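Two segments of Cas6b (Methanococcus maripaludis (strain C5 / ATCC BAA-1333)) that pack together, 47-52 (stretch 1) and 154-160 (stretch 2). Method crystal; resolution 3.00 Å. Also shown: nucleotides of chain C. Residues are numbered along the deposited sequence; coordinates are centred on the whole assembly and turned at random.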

# COMPACT_ATOMS: atom_id res chain seq x y z
N TYR B 47 -6.11 8.76 -12.62
CA TYR B 47 -4.93 9.14 -11.83
C TYR B 47 -4.52 10.59 -12.06
O TYR B 47 -3.45 10.88 -12.64
CB TYR B 47 -3.78 8.17 -12.12
CG TYR B 47 -3.97 6.82 -11.45
CD1 TYR B 47 -3.14 6.41 -10.41
CD2 TYR B 47 -5.00 5.98 -11.82
CE1 TYR B 47 -3.34 5.17 -9.78
CE2 TYR B 47 -5.21 4.76 -11.20
CZ TYR B 47 -4.38 4.35 -10.19
OH TYR B 47 -4.61 3.13 -9.59
N LYS B 48 -5.36 11.50 -11.58
CA LYS B 48 -5.10 12.94 -11.62
C LYS B 48 -5.52 13.56 -10.28
O LYS B 48 -6.21 12.93 -9.48
CB LYS B 48 -5.86 13.60 -12.77
CG LYS B 48 -5.08 13.78 -14.08
CD LYS B 48 -5.90 14.62 -15.07
CE LYS B 48 -7.11 13.83 -15.60
NZ LYS B 48 -8.01 14.54 -16.58
N TYR B 49 -5.12 14.80 -10.05
CA TYR B 49 -5.52 15.50 -8.84
C TYR B 49 -6.96 15.98 -8.97
O TYR B 49 -7.26 16.76 -9.89
CB TYR B 49 -4.60 16.69 -8.60
CG TYR B 49 -4.93 17.50 -7.36
CD1 TYR B 49 -4.79 16.95 -6.08
CD2 TYR B 49 -5.32 18.83 -7.46
CE1 TYR B 49 -5.07 17.68 -4.95
CE2 TYR B 49 -5.59 19.57 -6.34
CZ TYR B 49 -5.47 18.99 -5.08
OH TYR B 49 -5.75 19.74 -3.96
N PRO B 50 -7.83 15.55 -8.02
CA PRO B 50 -9.29 15.82 -7.98
C PRO B 50 -9.63 17.30 -7.97
O PRO B 50 -9.19 18.01 -7.06
CB PRO B 50 -9.75 15.15 -6.68
CG PRO B 50 -8.73 14.12 -6.41
CD PRO B 50 -7.43 14.69 -6.90
N GLN B 51 -10.37 17.77 -8.97
CA GLN B 51 -10.71 19.18 -9.05
C GLN B 51 -12.12 19.38 -8.51
O GLN B 51 -12.66 20.49 -8.56
CB GLN B 51 -10.52 19.71 -10.47
CG GLN B 51 -9.52 18.84 -11.26
CD GLN B 51 -9.08 19.43 -12.59
OE1 GLN B 51 -9.39 20.58 -12.91
NE2 GLN B 51 -8.34 18.64 -13.36
N ILE B 52 -12.68 18.29 -7.99
CA ILE B 52 -13.82 18.34 -7.07
C ILE B 52 -13.50 17.50 -5.84
O ILE B 52 -13.29 16.29 -5.97
CB ILE B 52 -15.14 17.82 -7.71
CG1 ILE B 52 -15.72 18.83 -8.69
CG2 ILE B 52 -16.19 17.57 -6.62
CD1 ILE B 52 -16.26 20.05 -8.02
N SER B 154 3.30 16.62 -7.24
CA SER B 154 2.20 15.88 -7.84
C SER B 154 1.06 16.84 -8.19
O SER B 154 0.72 17.00 -9.36
CB SER B 154 1.72 14.78 -6.89
OG SER B 154 0.43 14.29 -7.28
N MET B 155 0.48 17.49 -7.19
CA MET B 155 -0.63 18.41 -7.39
C MET B 155 -0.40 19.48 -8.46
O MET B 155 -1.28 19.73 -9.27
CB MET B 155 -0.98 19.13 -6.09
CG MET B 155 -2.15 20.09 -6.25
SD MET B 155 -2.56 21.07 -4.79
CE MET B 155 -1.26 22.29 -4.90
N SER B 156 0.76 20.14 -8.45
CA SER B 156 0.96 21.30 -9.32
C SER B 156 1.09 20.90 -10.81
O SER B 156 0.95 21.71 -11.74
CB SER B 156 2.19 22.10 -8.86
OG SER B 156 2.16 23.41 -9.40
N LYS B 157 1.38 19.63 -11.02
CA LYS B 157 1.54 19.08 -12.34
C LYS B 157 0.18 18.92 -13.00
O LYS B 157 -0.09 19.57 -14.01
CB LYS B 157 2.26 17.74 -12.19
CG LYS B 157 2.22 16.76 -13.34
CD LYS B 157 2.95 15.50 -12.89
CE LYS B 157 2.92 14.40 -13.92
NZ LYS B 157 3.58 13.20 -13.35
N SER B 158 -0.70 18.15 -12.38
CA SER B 158 -2.05 17.92 -12.89
C SER B 158 -2.89 19.19 -13.09
O SER B 158 -3.92 19.16 -13.76
CB SER B 158 -2.79 16.94 -11.96
OG SER B 158 -4.15 16.78 -12.32
N LEU B 159 -2.43 20.31 -12.53
CA LEU B 159 -3.07 21.62 -12.70
C LEU B 159 -2.27 22.50 -13.65
O LEU B 159 -2.46 23.72 -13.70
CB LEU B 159 -3.21 22.32 -11.36
CG LEU B 159 -4.37 22.07 -10.40
CD1 LEU B 159 -4.73 20.60 -10.31
CD2 LEU B 159 -3.95 22.58 -9.03
N GLY B 160 -1.36 21.86 -14.36
CA GLY B 160 -0.56 22.53 -15.38
C GLY B 160 0.29 23.67 -14.89
O GLY B 160 0.32 24.73 -15.52
P G C 22 -4.77 10.99 -4.94
OP1 G C 22 -5.61 12.19 -4.68
OP2 G C 22 -4.69 9.95 -3.89
O5' G C 22 -5.28 10.20 -6.23
C5' G C 22 -6.05 10.82 -7.25
C4' G C 22 -6.88 9.80 -8.01
O4' G C 22 -5.99 8.83 -8.61
C3' G C 22 -7.84 8.98 -7.15
O3' G C 22 -9.11 9.59 -7.00
C2' G C 22 -7.92 7.66 -7.89
O2' G C 22 -8.86 7.76 -8.95
C1' G C 22 -6.51 7.52 -8.45
N9 G C 22 -5.62 6.82 -7.51
C8 G C 22 -4.45 7.35 -7.02
N7 G C 22 -3.82 6.56 -6.20
C5 G C 22 -4.63 5.44 -6.14
C6 G C 22 -4.43 4.26 -5.40
O6 G C 22 -3.48 4.00 -4.65
N1 G C 22 -5.46 3.35 -5.61
C2 G C 22 -6.53 3.56 -6.44
N2 G C 22 -7.40 2.55 -6.49
N3 G C 22 -6.72 4.67 -7.13
C4 G C 22 -5.74 5.57 -6.94
P A C 15 3.10 5.44 -16.63
OP1 A C 15 4.39 4.87 -17.11
OP2 A C 15 2.43 4.85 -15.43
O5' A C 15 3.33 6.99 -16.37
C5' A C 15 2.89 7.94 -17.34
C4' A C 15 2.53 9.26 -16.72
O4' A C 15 1.70 9.03 -15.54
C3' A C 15 3.71 10.09 -16.25
O3' A C 15 3.38 11.46 -16.40
C2' A C 15 3.78 9.76 -14.76
O2' A C 15 4.44 10.72 -13.96
C1' A C 15 2.30 9.68 -14.42
N9 A C 15 1.98 8.94 -13.19
C8 A C 15 2.55 7.80 -12.68
N7 A C 15 2.01 7.39 -11.56
C5 A C 15 1.02 8.33 -11.30
C6 A C 15 0.08 8.47 -10.27
N6 A C 15 -0.03 7.63 -9.23
N1 A C 15 -0.76 9.53 -10.33
C2 A C 15 -0.67 10.38 -11.36
N3 A C 15 0.16 10.36 -12.39
C4 A C 15 0.98 9.29 -12.31
P A C 21 1.88 9.24 -3.18
OP1 A C 21 1.33 8.67 -1.92
OP2 A C 21 2.73 8.35 -4.01
O5' A C 21 0.65 9.82 -4.00
C5' A C 21 -0.14 10.88 -3.48
C4' A C 21 -1.00 11.53 -4.54
O4' A C 21 -0.16 11.86 -5.68
C3' A C 21 -2.14 10.67 -5.08
O3' A C 21 -3.29 11.48 -5.37
C2' A C 21 -1.56 10.09 -6.37
O2' A C 21 -2.50 9.74 -7.36
C1' A C 21 -0.66 11.23 -6.84
N9 A C 21 0.48 10.75 -7.63
C8 A C 21 1.23 9.62 -7.42
N7 A C 21 2.17 9.45 -8.31
C5 A C 21 2.02 10.56 -9.15
C6 A C 21 2.72 10.98 -10.29
N6 A C 21 3.75 10.29 -10.79
N1 A C 21 2.33 12.12 -10.91
C2 A C 21 1.30 12.80 -10.39
N3 A C 21 0.56 12.51 -9.33
C4 A C 21 0.98 11.37 -8.75

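Residues 47-52, mostly irregular, lie against the last part of a helix that enters stretch 2 from earlier in the chain. The backbones come nearest where the CA atoms of Tyr49 and Ser158 stand 5.9 Å apart, and the contact is built around these two residues, whose CA-to-CB bonds both point toward the opposing stretch. Only 273 Å² is buried, so a few well-placed side chains account for the packing.

Tyr49 contributes most. Its t rotamer (chi1 180°) sends the ring out beside Met155 and Leu159, with chi2 near 66° turning one face to Met155. The CG of Met155 sits 3.5 Å from the centroid of the Tyr49 ring, 14° off the normal, a CH-pi contact in which a slightly polarized methylene meets the electron-rich face. Because chi1 and chi2 of Met155 are both t, the chain runs out extended across the ring; its SD lies obliquely, 4.1 Å from the same centroid. An unbranched, flexible thioether suits such a flat surface. Leu159 meets the ring at its edge: its CA-to-CB bond points sideways, but chi1 m and chi2 p bring CD1 to 3.4 Å from Tyr49 CD2. One face and part of the edge thus meet apolar groups of stretch 2.

The polar link is made by Ser158. With chi1 at 174° (t), its OG accepts a hydrogen bond from the backbone N of Tyr49 (3.2 Å, N-H...O angle 152°). Serine's short side chain satisfies this amide while allowing close backbone approach. The same OG lies 3.6 Å from CG of Lys48, whose side-chain end leads away.

Two residues of stretch 2 that take little or no part in this contact bond to the RNA. Lys157, all t, extends its NZ to O2' of A15 (2.7 Å) and N1 of A21 (2.9 Å), while Ser154 OG donates to O4' of A21 (3.0 Å). Gly160 ends the stretch with positive phi, a conformation glycine readily adopts.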